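Local coordinates for protein short-chain dehydrogenase/reductase SDR (Burkholderia phymatum, PDB 5IG2) that binds NAD and, as a short-chain dehydrogenase/reductase, probably catalyses NAD(P)-dependent oxidation of CH-OH groups or the reverse reduction, at residues M9-F12 / D13-A17; A31-G34 / A35-M39; G104-L107 / W108-S111; T269-L272 / R273-I277. All blocks are in the same frame, centred on the assembly; numbering follows the deposited sequence.

Interaction 1 (M9-F12 / D13-A17)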
ATOM      1  N   MET B   9      37.172 -27.597  36.758  1.00 43.80           N
ATOM      2  CA  MET B   9      35.842 -26.995  36.757  1.00 49.58           C
ATOM      3  C   MET B   9      34.746 -28.046  36.898  1.00 50.53           C
ATOM      4  O   MET B   9      34.959 -29.228  36.614  1.00 53.85           O
ATOM      5  CB  MET B   9      35.613 -26.182  35.482  1.00 56.36           C
ATOM      6  CG  MET B   9      35.641 -24.679  35.700  1.00 65.85           C
ATOM      7  SD  MET B   9      35.533 -23.730  34.169  1.00 72.51           S
ATOM      8  CE  MET B   9      33.855 -24.064  33.627  1.00 70.99           C
ATOM      9  N   PHE B  10      33.573 -27.601  37.350  1.00 43.60           N
ATOM     10  CA  PHE B  10      32.444 -28.501  37.562  1.00 34.19           C
ATOM     11  C   PHE B  10      31.854 -28.911  36.219  1.00 35.44           C
ATOM     12  O   PHE B  10      31.606 -28.064  35.356  1.00 35.50           O
ATOM     13  CB  PHE B  10      31.385 -27.814  38.426  1.00 29.61           C
ATOM     14  CG  PHE B  10      30.311 -28.734  38.926  1.00 27.13           C
ATOM     15  CD1 PHE B  10      29.185 -28.992  38.158  1.00 25.34           C
ATOM     16  CD2 PHE B  10      30.419 -29.327  40.175  1.00 23.25           C
ATOM     17  CE1 PHE B  10      28.196 -29.845  38.626  1.00 26.76           C
ATOM     18  CE2 PHE B  10      29.435 -30.172  40.649  1.00 21.84           C
ATOM     19  CZ  PHE B  10      28.322 -30.432  39.878  1.00 24.16           C
ATOM     20  N   GLU B  11      31.643 -30.215  36.039  1.00 31.18           N
ATOM     21  CA  GLU B  11      31.131 -30.753  34.783  1.00 31.26           C
ATOM     22  C   GLU B  11      29.613 -30.892  34.849  1.00 28.46           C
ATOM     23  O   GLU B  11      29.065 -31.399  35.835  1.00 30.36           O
ATOM     24  CB  GLU B  11      31.780 -32.104  34.483  1.00 37.10           C
ATOM     25  CG  GLU B  11      33.287 -32.017  34.284  1.00 44.77           C
ATOM     26  CD  GLU B  11      34.003 -33.358  34.463  1.00 50.49           C
ATOM     27  OE1 GLU B  11      33.346 -34.430  34.375  1.00 49.96           O
ATOM     28  OE2 GLU B  11      35.238 -33.325  34.691  1.00 47.13           O
ATOM     29  N   PHE B  12      28.937 -30.438  33.802  1.00 21.42           N
ATOM     30  CA  PHE B  12      27.480 -30.471  33.751  1.00 19.51           C
ATOM     31  C   PHE B  12      26.921 -31.486  32.763  1.00 19.73           C
ATOM     32  O   PHE B  12      25.914 -32.133  33.058  1.00 19.35           O
ATOM     33  CB  PHE B  12      26.937 -29.079  33.394  1.00 15.73           C
ATOM     34  CG  PHE B  12      27.327 -28.005  34.367  1.00 17.96           C
ATOM     35  CD1 PHE B  12      26.630 -27.836  35.547  1.00 16.37           C
ATOM     36  CD2 PHE B  12      28.385 -27.155  34.094  1.00 19.47           C
ATOM     37  CE1 PHE B  12      26.990 -26.840  36.441  1.00 20.12           C
ATOM     38  CE2 PHE B  12      28.746 -26.158  34.981  1.00 21.08           C
ATOM     39  CZ  PHE B  12      28.044 -25.999  36.154  1.00 20.00           C
ATOM     40  N   ASP B  13      27.531 -31.629  31.589  1.00 22.13           N
ATOM     41  CA  ASP B  13      26.943 -32.448  30.538  1.00 20.10           C
ATOM     42  C   ASP B  13      26.825 -33.893  31.002  1.00 18.94           C
ATOM     43  O   ASP B  13      27.803 -34.486  31.463  1.00 21.47           O
ATOM     44  CB  ASP B  13      27.796 -32.360  29.277  1.00 23.43           C
ATOM     45  CG  ASP B  13      27.070 -32.866  28.042  1.00 24.06           C
ATOM     46  OD1 ASP B  13      26.050 -33.572  28.188  1.00 24.76           O
ATOM     47  OD2 ASP B  13      27.530 -32.565  26.923  1.00 26.93           O
ATOM     48  N   GLY B  14      25.618 -34.451  30.891  1.00 15.28           N
ATOM     49  CA  GLY B  14      25.346 -35.800  31.342  1.00 16.24           C
ATOM     50  C   GLY B  14      25.062 -35.953  32.824  1.00 20.74           C
ATOM     51  O   GLY B  14      24.743 -37.069  33.260  1.00 20.69           O
ATOM     52  N   LYS B  15      25.173 -34.881  33.615  1.00 19.55           N
ATOM     53  CA  LYS B  15      24.898 -34.906  35.047  1.00 18.87           C
ATOM     54  C   LYS B  15      23.418 -34.627  35.327  1.00 19.94           C
ATOM     55  O   LYS B  15      22.670 -34.165  34.462  1.00 19.15           O
ATOM     56  CB  LYS B  15      25.770 -33.889  35.774  1.00 18.04           C
ATOM     57  CG  LYS B  15      27.251 -34.014  35.469  1.00 25.85           C
ATOM     58  CD  LYS B  15      27.796 -35.343  35.909  1.00 27.19           C
ATOM     59  CE  LYS B  15      29.290 -35.407  35.690  1.00 34.56           C
ATOM     60  NZ  LYS B  15      29.825 -36.714  36.182  1.00 43.26           N
ATOM     61  N   VAL B  16      22.999 -34.900  36.564  1.00 14.66           N
ATOM     62  CA  VAL B  16      21.593 -34.828  36.953  1.00 17.01           C
ATOM     63  C   VAL B  16      21.365 -33.622  37.857  1.00 17.85           C
ATOM     64  O   VAL B  16      22.009 -33.490  38.907  1.00 17.81           O
ATOM     65  CB  VAL B  16      21.139 -36.120  37.651  1.00 18.33           C
ATOM     66  CG1 VAL B  16      19.693 -36.003  38.075  1.00 13.58           C
ATOM     67  CG2 VAL B  16      21.333 -37.307  36.718  1.00 18.62           C
ATOM     68  N   ALA B  17      20.425 -32.764  37.467  1.00 16.48           N
ATOM     69  CA  ALA B  17      20.012 -31.617  38.269  1.00 16.71           C
ATOM     70  C   ALA B  17      18.592 -31.826  38.786  1.00 16.36           C
ATOM     71  O   ALA B  17      17.702 -32.229  38.029  1.00 17.19           O
ATOM     72  CB  ALA B  17      20.088 -30.322  37.461  1.00 11.88           C
TER
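Phe12 O accepts the backbone N-H of Lys15, with Lys15 N 2.9 Å from Phe12 O. The bond is fairly straight, 159° at the hydrogen. The donor stands above the carbonyl plane, 37° out of it. This bond closes a type II beta turn that runs from Phe12 to Lys15. Gly14 sits at its third position with positive phi. The side chain of Lys15 folds back over the same turn. Its CB is 3.2 Å from Phe12 O, and its CG is 3.2 Å from Glu11 O. The chain bends at chi2 and then runs straight, so that Lys15 CE passes Glu11 O at 4.0 Å. Lys15 NZ ends 4.6 Å from Glu11 OE1, beyond salt-bridge distance. The two opposite charges may still attract each other weakly. NZ also has a long, weak ion pair with Glu142.

The turn leads into strand 16-20, the first strand of the Rossmann-type parallel sheet of the SDR fold. Lys15 and Val16 already make backbone hydrogen bonds to Lys40 and Leu94, so the sheet pairing starts right behind the turn.

Phe12 points its CB away from the residues that follow. Its CG lies anti to the carbonyl carbon (chi1 -59°), and the ring turns back toward Phe10. Phe10 CD1 lies 3.5 Å above one face of the Phe12 ring, offset toward the rim. The Phe12 ring also meets that of Phe250, and Phe12 touches Ile253, both on helix 242-254. Phe10 rests on the same helix through Ile253.

Interaction 2 (A31-G34 / A35-M39); sequences AEKG and ASLGM
Gly34 and Met39 make the close side of this helix end. Met39 CB and CG both lie against the Gly34 carbonyl, with Met39 CG 3.3 Å from Gly34 O. The sulfur comes near the glycine itself, Met39 SD to Gly34 CA being 4.1 Å. Gly34 O also accepts the N-H of Met39, with Met39 N 2.9 Å from Gly34 O, and a weak bond from Leu37 N. Phe12 and Phe250 cover Met39 here.

The other side is looser and wetter. Ser36 OG gives its proton to Lys33 O at 2.6 Å. Its chi1 of 70° places OG between the backbone N and the carbonyl carbon, turned back toward that oxygen. Water 1 donates to Ser36 OG and accepts from Lys33 NZ, 2.8 Å from the water oxygen. Lys33 CE only grazes Leu37 CD1 at 4.1 Å, the two chains crossing obliquely.

Gly38 has positive phi, and the chain turns there toward strand 40-45. With two bonds back into the last turn, this is a Schellman motif. It ends helix 25-36, the first crossover helix of the Rossmann beta-alpha-beta unit that begins with strand 16-20.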
ATOM      1  N   ALA B  31      16.346 -24.772  34.854  1.00 11.47           N
ATOM      2  CA  ALA B  31      16.073 -25.962  34.064  1.00 10.82           C
ATOM      3  C   ALA B  31      16.444 -25.738  32.603  1.00 14.86           C
ATOM      4  O   ALA B  31      17.058 -26.608  31.970  1.00 16.76           O
ATOM      5  CB  ALA B  31      14.602 -26.346  34.222  1.00  8.79           C
ATOM      6  N   GLU B  32      16.117 -24.559  32.067  1.00 14.26           N
ATOM      7  CA  GLU B  32      16.491 -24.237  30.697  1.00 12.76           C
ATOM      8  C   GLU B  32      18.000 -24.219  30.532  1.00 14.67           C
ATOM      9  O   GLU B  32      18.533 -24.751  29.555  1.00 16.11           O
ATOM     10  CB  GLU B  32      15.897 -22.892  30.296  1.00 14.11           C
ATOM     11  CG  GLU B  32      14.387 -22.912  30.182  1.00 18.54           C
ATOM     12  CD  GLU B  32      13.806 -21.515  30.021  1.00 25.12           C
ATOM     13  OE1 GLU B  32      14.340 -20.572  30.643  1.00 22.88           O
ATOM     14  OE2 GLU B  32      12.817 -21.358  29.273  1.00 27.87           O
ATOM     15  N   LYS B  33      18.709 -23.604  31.479  1.00 15.74           N
ATOM     16  CA  LYS B  33      20.167 -23.560  31.387  1.00 16.81           C
ATOM     17  C   LYS B  33      20.760 -24.959  31.522  1.00 16.45           C
ATOM     18  O   LYS B  33      21.651 -25.335  30.753  1.00 15.43           O
ATOM     19  CB  LYS B  33      20.730 -22.616  32.456  1.00 13.60           C
ATOM     20  CG  LYS B  33      22.244 -22.479  32.446  1.00 16.54           C
ATOM     21  CD  LYS B  33      22.757 -21.893  31.134  1.00 17.14           C
ATOM     22  CE  LYS B  33      24.265 -21.687  31.221  1.00 20.35           C
ATOM     23  NZ  LYS B  33      24.837 -21.079  29.994  1.00 21.36           N
ATOM     24  N   GLY B  34      20.262 -25.746  32.484  1.00 14.56           N
ATOM     25  CA  GLY B  34      20.733 -27.113  32.626  1.00 12.38           C
ATOM     26  C   GLY B  34      20.509 -27.934  31.371  1.00 12.14           C
ATOM     27  O   GLY B  34      21.396 -28.672  30.934  1.00 16.01           O
ATOM     28  N   ALA B  35      19.325 -27.809  30.769  1.00 13.68           N
ATOM     29  CA  ALA B  35      19.065 -28.501  29.509  1.00 14.17           C
ATOM     30  C   ALA B  35      20.079 -28.111  28.444  1.00 17.11           C
ATOM     31  O   ALA B  35      20.603 -28.976  27.735  1.00 19.39           O
ATOM     32  CB  ALA B  35      17.649 -28.206  29.016  1.00 14.92           C
ATOM     33  N   SER B  36      20.378 -26.812  28.319  1.00 18.37           N
ATOM     34  CA  SER B  36      21.313 -26.357  27.289  1.00 17.49           C
ATOM     35  C   SER B  36      22.725 -26.885  27.508  1.00 17.82           C
ATOM     36  O   SER B  36      23.517 -26.917  26.561  1.00 18.57           O
ATOM     37  CB  SER B  36      21.341 -24.827  27.229  1.00 16.15           C
ATOM     38  OG  SER B  36      21.964 -24.270  28.372  1.00 17.65           O
ATOM     39  N   LEU B  37      23.061 -27.278  28.730  1.00 15.67           N
ATOM     40  CA  LEU B  37      24.370 -27.832  29.035  1.00 21.48           C
ATOM     41  C   LEU B  37      24.388 -29.346  28.941  1.00 23.01           C
ATOM     42  O   LEU B  37      25.443 -29.954  29.155  1.00 25.25           O
ATOM     43  CB  LEU B  37      24.815 -27.393  30.436  1.00 21.09           C
ATOM     44  CG  LEU B  37      25.084 -25.894  30.588  1.00 21.84           C
ATOM     45  CD1 LEU B  37      25.431 -25.550  32.026  1.00 23.55           C
ATOM     46  CD2 LEU B  37      26.185 -25.429  29.628  1.00 23.42           C
ATOM     47  N   GLY B  38      23.251 -29.964  28.634  1.00 17.32           N
ATOM     48  CA  GLY B  38      23.185 -31.405  28.524  1.00 18.28           C
ATOM     49  C   GLY B  38      22.871 -32.127  29.811  1.00 20.05           C
ATOM     50  O   GLY B  38      23.108 -33.338  29.895  1.00 17.99           O
ATOM     51  N   MET B  39      22.341 -31.431  30.812  1.00 18.76           N
ATOM     52  CA  MET B  39      21.984 -32.081  32.065  1.00 22.36           C
ATOM     53  C   MET B  39      20.652 -32.813  31.940  1.00 19.07           C
ATOM     54  O   MET B  39      19.762 -32.402  31.193  1.00 16.32           O
ATOM     55  CB  MET B  39      21.895 -31.062  33.200  1.00 19.82           C
ATOM     56  CG  MET B  39      23.108 -30.168  33.367  1.00 18.19           C
ATOM     57  SD  MET B  39      23.099 -29.423  35.015  1.00 18.16           S
ATOM     58  CE  MET B  39      23.600 -30.864  35.968  1.00 18.28           C
TER
HETATM   59  O   HOH W   1      24.289 -22.630  27.759  1.00 27.10           O

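Interaction 3 (G104-L107 / W108-S111)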
ATOM      1  N   GLY B 104       3.971  -9.974  53.298  1.00 16.76           N
ATOM      2  CA  GLY B 104       4.458  -8.694  53.774  1.00 16.48           C
ATOM      3  C   GLY B 104       3.470  -8.022  54.709  1.00 17.35           C
ATOM      4  O   GLY B 104       2.403  -8.562  55.012  1.00 17.50           O
ATOM      5  N   GLY B 105       3.838  -6.825  55.141  1.00 15.06           N
ATOM      6  CA  GLY B 105       3.054  -6.069  56.094  1.00 12.00           C
ATOM      7  C   GLY B 105       3.790  -5.916  57.413  1.00 12.31           C
ATOM      8  O   GLY B 105       4.775  -6.603  57.694  1.00 14.80           O
ATOM      9  N   PHE B 106       3.317  -4.957  58.213  1.00 11.78           N
ATOM     10  CA  PHE B 106       3.843  -4.767  59.564  1.00 12.89           C
ATOM     11  C   PHE B 106       3.956  -6.113  60.263  1.00 14.56           C
ATOM     12  O   PHE B 106       3.016  -6.911  60.241  1.00 15.56           O
ATOM     13  CB  PHE B 106       2.930  -3.849  60.381  1.00 15.20           C
ATOM     14  CG  PHE B 106       2.955  -2.413  59.961  1.00 15.67           C
ATOM     15  CD1 PHE B 106       4.025  -1.897  59.243  1.00 18.31           C
ATOM     16  CD2 PHE B 106       1.906  -1.569  60.305  1.00 19.39           C
ATOM     17  CE1 PHE B 106       4.042  -0.559  58.863  1.00 20.67           C
ATOM     18  CE2 PHE B 106       1.913  -0.228  59.932  1.00 23.44           C
ATOM     19  CZ  PHE B 106       2.985   0.279  59.210  1.00 22.77           C
ATOM     20  N   LEU B 107       5.105  -6.355  60.896  1.00 15.93           N
ATOM     21  CA  LEU B 107       5.429  -7.713  61.333  1.00 14.00           C
ATOM     22  C   LEU B 107       4.355  -8.299  62.243  1.00 12.55           C
ATOM     23  O   LEU B 107       3.973  -9.466  62.086  1.00 13.51           O
ATOM     24  CB  LEU B 107       6.783  -7.726  62.028  1.00 15.62           C
ATOM     25  CG  LEU B 107       7.346  -9.133  62.240  1.00 15.73           C
ATOM     26  CD1 LEU B 107       7.543  -9.840  60.891  1.00 13.94           C
ATOM     27  CD2 LEU B 107       8.647  -9.042  63.034  1.00 13.56           C
ATOM     28  N   TRP B 108       3.841  -7.505  63.187  1.00 14.05           N
ATOM     29  CA  TRP B 108       2.865  -8.007  64.157  1.00 16.53           C
ATOM     30  C   TRP B 108       1.475  -8.216  63.561  1.00 17.58           C
ATOM     31  O   TRP B 108       0.647  -8.885  64.185  1.00 17.79           O
ATOM     32  CB  TRP B 108       2.753  -7.056  65.354  1.00 13.76           C
ATOM     33  CG  TRP B 108       2.364  -5.663  64.949  1.00 15.55           C
ATOM     34  CD1 TRP B 108       1.094  -5.156  64.828  1.00 16.27           C
ATOM     35  CD2 TRP B 108       3.256  -4.603  64.586  1.00 13.97           C
ATOM     36  NE1 TRP B 108       1.148  -3.842  64.409  1.00 16.19           N
ATOM     37  CE2 TRP B 108       2.462  -3.481  64.249  1.00 16.98           C
ATOM     38  CE3 TRP B 108       4.652  -4.495  64.507  1.00 12.80           C
ATOM     39  CZ2 TRP B 108       3.017  -2.262  63.848  1.00 19.89           C
ATOM     40  CZ3 TRP B 108       5.205  -3.288  64.104  1.00 16.65           C
ATOM     41  CH2 TRP B 108       4.388  -2.183  63.785  1.00 19.24           C
ATOM     42  N   GLU B 109       1.189  -7.661  62.380  1.00 14.38           N
ATOM     43  CA  GLU B 109      -0.122  -7.869  61.775  1.00 14.63           C
ATOM     44  C   GLU B 109      -0.251  -9.206  61.053  1.00 16.32           C
ATOM     45  O   GLU B 109      -1.374  -9.610  60.745  1.00 18.75           O
ATOM     46  CB  GLU B 109      -0.433  -6.741  60.792  1.00 14.44           C
ATOM     47  CG  GLU B 109      -0.583  -5.401  61.470  1.00 15.18           C
ATOM     48  CD  GLU B 109      -0.903  -4.291  60.490  1.00 19.07           C
ATOM     49  OE1 GLU B 109      -0.642  -4.468  59.290  1.00 19.95           O
ATOM     50  OE2 GLU B 109      -1.408  -3.240  60.928  1.00 21.96           O
ATOM     51  N   SER B 110       0.857  -9.885  60.758  1.00 15.73           N
ATOM     52  CA  SER B 110       0.797 -11.175  60.084  1.00 15.50           C
ATOM     53  C   SER B 110       0.274 -12.254  61.029  1.00 15.42           C
ATOM     54  O   SER B 110       0.395 -12.161  62.251  1.00 17.05           O
ATOM     55  CB  SER B 110       2.174 -11.579  59.570  1.00 14.80           C
ATOM     56  OG  SER B 110       2.633 -10.715  58.543  1.00 17.75           O
ATOM     57  N   SER B 111      -0.289 -13.304  60.445  1.00 12.87           N
ATOM     58  CA  SER B 111      -0.884 -14.376  61.225  1.00 17.45           C
ATOM     59  C   SER B 111       0.139 -15.469  61.520  1.00 19.53           C
ATOM     60  O   SER B 111       1.200 -15.549  60.894  1.00 16.83           O
ATOM     61  CB  SER B 111      -2.066 -14.983  60.475  1.00 17.37           C
ATOM     62  OG  SER B 111      -1.593 -15.590  59.285  1.00 14.98           O
TER
HETATM   63  O   HOH W   2       1.629  -8.076  58.228  1.00 17.47           O
HETATM   64  O   HOH W   3       1.665 -11.086  56.143  1.00 25.00           O
HETATM   65  O   HOH W   4       5.086  -9.370  57.812  1.00 17.62           O
HETATM   66  O   HOH W   5       2.974 -11.721  63.198  1.00 16.46           O
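Phe106 and Trp108 lie side by side and point the same way. Their planes are 26° apart but slid past each other, so the rings barely overlap, with centroids 5.2 Å apart. The closer overlap is a CH-pi contact. Phe106 CB stands over one face of the tryptophan, 3.9 Å from the centroid of the Trp108 six-membered ring. This packing sits on a short 3-10 turn in the loop between strand 94-97 and helix 112-140 of the SDR fold. Glu109 N closes the turn with a bond to Phe106 O at 2.9 Å.

Trp108 takes a chi1 of 58°, with CG between its backbone N and carbonyl carbon, which brings the indole back beside Phe106. Glu109 runs alongside Phe106 as well. Its carboxylate plane is 51° from the phenyl plane, and Glu109 OE2 meets the ring edge 3.8 Å from Phe106 CD2. Glu109 OE1 is held by Ser223 and Thr221.

The second subunit packs against this turn. Its Asp181 bonds Leu107 N, and its Ala185 and Leu138 pack on Phe106 and Trp108.

Behind the turn, Ser110 OG faces the carbonyls of residues 104-106 through water. Waters 2, 3 and 4 all bond to it. Water 2 donates to Phe106 O at 2.7 Å, water 4 to Gly105 O, and water 3 to Gly104 O, the water 3 oxygen lying 2.9 Å from Gly104 O.

Interaction 4 (T269-L272 / R273-I277)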
ATOM      1  N   THR B 269      23.934  -0.872  50.481  1.00 12.00           N
ATOM      2  CA  THR B 269      23.049  -0.983  51.628  0.72 15.47           C
ATOM      3  C   THR B 269      23.363  -2.205  52.480  1.00 15.72           C
ATOM      4  O   THR B 269      23.056  -2.196  53.679  1.00 15.89           O
ATOM      5  CB  THR B 269      21.575  -0.992  51.197  0.72 20.02           C
ATOM      6  OG1 THR B 269      21.346  -2.027  50.234  0.72 20.12           O
ATOM      7  CG2 THR B 269      21.184   0.366  50.605  0.72 21.66           C
ATOM      8  N   VAL B 270      24.003  -3.232  51.923  1.00 13.75           N
ATOM      9  CA  VAL B 270      24.499  -4.309  52.776  1.00 13.26           C
ATOM     10  C   VAL B 270      25.617  -3.787  53.676  1.00 15.77           C
ATOM     11  O   VAL B 270      25.661  -4.081  54.877  1.00 15.38           O
ATOM     12  CB  VAL B 270      24.965  -5.500  51.921  1.00 12.52           C
ATOM     13  CG1 VAL B 270      25.637  -6.535  52.791  1.00 14.71           C
ATOM     14  CG2 VAL B 270      23.780  -6.109  51.189  1.00 11.41           C
ATOM     15  N   ARG B 271      26.523  -2.987  53.117  1.00 12.78           N
ATOM     16  CA  ARG B 271      27.582  -2.407  53.932  1.00 16.08           C
ATOM     17  C   ARG B 271      26.999  -1.545  55.054  1.00 20.06           C
ATOM     18  O   ARG B 271      27.506  -1.552  56.182  1.00 18.00           O
ATOM     19  CB  ARG B 271      28.535  -1.604  53.037  1.00 17.15           C
ATOM     20  CG  ARG B 271      29.688  -0.940  53.776  1.00 36.13           C
ATOM     21  CD  ARG B 271      30.781  -1.941  54.179  1.00 48.76           C
ATOM     22  NE  ARG B 271      31.536  -1.502  55.358  1.00 54.33           N
ATOM     23  CZ  ARG B 271      31.610  -2.178  56.507  1.00 55.20           C
ATOM     24  NH1 ARG B 271      30.993  -3.345  56.645  1.00 54.19           N
ATOM     25  NH2 ARG B 271      32.318  -1.694  57.520  1.00 53.98           N
ATOM     26  N   LEU B 272      25.909  -0.823  54.768  1.00 14.34           N
ATOM     27  CA  LEU B 272      25.285   0.029  55.779  1.00 13.54           C
ATOM     28  C   LEU B 272      24.781  -0.796  56.960  1.00 14.87           C
ATOM     29  O   LEU B 272      25.013  -0.448  58.123  1.00 12.99           O
ATOM     30  CB  LEU B 272      24.144   0.833  55.146  1.00 12.85           C
ATOM     31  CG  LEU B 272      23.436   1.863  56.020  1.00 16.90           C
ATOM     32  CD1 LEU B 272      24.380   3.005  56.393  1.00 16.07           C
ATOM     33  CD2 LEU B 272      22.193   2.391  55.335  1.00 15.96           C
ATOM     34  N   ARG B 273      24.085  -1.898  56.677  1.00 12.70           N
ATOM     35  CA  ARG B 273      23.635  -2.793  57.741  1.00 11.05           C
ATOM     36  C   ARG B 273      24.814  -3.377  58.512  1.00 18.35           C
ATOM     37  O   ARG B 273      24.782  -3.458  59.750  1.00 15.57           O
ATOM     38  CB  ARG B 273      22.785  -3.917  57.151  1.00 10.69           C
ATOM     39  CG  ARG B 273      22.392  -4.964  58.177  1.00 10.95           C
ATOM     40  CD  ARG B 273      21.386  -6.008  57.651  1.00 11.30           C
ATOM     41  NE  ARG B 273      21.102  -6.929  58.748  1.00 14.38           N
ATOM     42  CZ  ARG B 273      21.815  -8.022  59.023  1.00 16.92           C
ATOM     43  NH1 ARG B 273      22.830  -8.387  58.236  1.00 14.99           N
ATOM     44  NH2 ARG B 273      21.515  -8.751  60.091  1.00 13.53           N
ATOM     45  N   HIS B 274      25.864  -3.802  57.803  1.00 13.30           N
ATOM     46  CA  HIS B 274      27.011  -4.383  58.492  1.00 13.87           C
ATOM     47  C   HIS B 274      27.660  -3.368  59.420  1.00 15.21           C
ATOM     48  O   HIS B 274      28.080  -3.709  60.535  1.00 17.59           O
ATOM     49  CB  HIS B 274      28.020  -4.922  57.477  1.00 12.69           C
ATOM     50  CG  HIS B 274      27.553  -6.161  56.773  1.00 16.74           C
ATOM     51  ND1 HIS B 274      28.199  -6.684  55.672  1.00 18.20           N
ATOM     52  CD2 HIS B 274      26.501  -6.978  57.017  1.00 16.16           C
ATOM     53  CE1 HIS B 274      27.567  -7.775  55.273  1.00 17.93           C
ATOM     54  NE2 HIS B 274      26.534  -7.976  56.072  1.00 16.09           N
ATOM     55  N   GLU B 275      27.738  -2.106  58.990  1.00 13.64           N
ATOM     56  CA  GLU B 275      28.369  -1.120  59.856  1.00 18.33           C
ATOM     57  C   GLU B 275      27.461  -0.728  61.016  1.00 18.02           C
ATOM     58  O   GLU B 275      27.962  -0.339  62.078  1.00 20.75           O
ATOM     59  CB  GLU B 275      28.790   0.116  59.067  1.00 21.98           C
ATOM     60  CG  GLU B 275      29.750   0.978  59.902  1.00 39.94           C
ATOM     61  CD  GLU B 275      30.233   2.218  59.186  1.00 47.25           C
ATOM     62  OE1 GLU B 275      29.684   2.543  58.107  1.00 51.94           O
ATOM     63  OE2 GLU B 275      31.168   2.859  59.714  1.00 47.40           O
ATOM     64  N   ASP B 276      26.134  -0.794  60.832  1.00 14.53           N
ATOM     65  CA  ASP B 276      25.233  -0.663  61.975  1.00 13.35           C
ATOM     66  C   ASP B 276      25.629  -1.666  63.044  1.00 16.80           C
ATOM     67  O   ASP B 276      25.844  -1.312  64.211  1.00 19.20           O
ATOM     68  CB  ASP B 276      23.772  -0.919  61.580  1.00 12.81           C
ATOM     69  CG  ASP B 276      23.152   0.179  60.729  1.00 16.13           C
ATOM     70  OD1 ASP B 276      23.693   1.310  60.629  1.00 15.26           O
ATOM     71  OD2 ASP B 276      22.071  -0.122  60.154  1.00 14.07           O
ATOM     72  N   ILE B 277      25.734  -2.937  62.645  1.00 13.76           N
ATOM     73  CA  ILE B 277      26.048  -4.004  63.591  1.00 15.07           C
ATOM     74  C   ILE B 277      27.424  -3.783  64.196  1.00 15.70           C
ATOM     75  O   ILE B 277      27.591  -3.804  65.418  1.00 16.82           O
ATOM     76  CB  ILE B 277      25.953  -5.374  62.896  1.00 15.89           C
ATOM     77  CG1 ILE B 277      24.513  -5.665  62.475  1.00 13.56           C
ATOM     78  CG2 ILE B 277      26.525  -6.476  63.795  1.00 15.73           C
ATOM     79  CD1 ILE B 277      24.405  -6.759  61.418  1.00 12.98           C
TER
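His274 packs back against Val270, one helical turn before it. His274 CB is 3.6 Å from Val270 O and 3.5 Å from Arg271 NH1. His274 CG comes next, 3.4 Å from Val270 O, with that oxygen over one ring face near the rim. A chi1 of -71° sets CG anti to the carbonyl carbon and lays the imidazole along Val270. CD2 also faces Val270 O. ND1 hydrogen-bonds to Glu278 of the second subunit. His274 CE1 makes the closest apolar approach, 3.4 Å from Val270 CG1. His274 NE2 lies 3.7 Å from the same methyl, Val270 CG1. Val270 CG1 thus lies over the His274 ring as a CH-pi contact, 30° off the ring normal.

The backbone is regular alpha helix, part of helix 267-279. Here His274 N bonds to Val270 O at 2.9 Å, with equivalent i to i+4 bonds from Arg273, Glu275 and Asp276. This face of the helix meets its copy in the second subunit, where the two His274 rings stack.

Arg271 crosses His274 at about a right angle, and its guanidinium plane is 58° from the ring. It is gripped by two carboxylates, Glu278 of its own chain at NH2 and Glu278 of the second subunit at NH1. Arg273 points another way, its NE bridging to Glu176 of the second subunit. Ile277 CD1 lies 3.6 Å above the centre of the Arg273 guanidinium.

Overall arrangement
Interactions 1 and 2 are neighbours, with centres about 9 Å apart, and they touch. Gly14 N probably bonds to Gly38 O, so the turn before strand 16-20 is joined to the end of helix 25-36, and both lean on helix 242-254. Interaction 1 is a surface contact; the other three are partly buried. Interactions 3 and 4 lie far from this pair, at least about 25 Å between nearest atoms. Both of them meet the second subunit. Their chemistry differs accordingly: backbone turns and caps dominate interactions 1 and 2, and aromatic packing with bridging waters interaction 3. Interaction 4 has helical packing, and its side chains reach beyond the segments to salt-bridge partners within and between subunits.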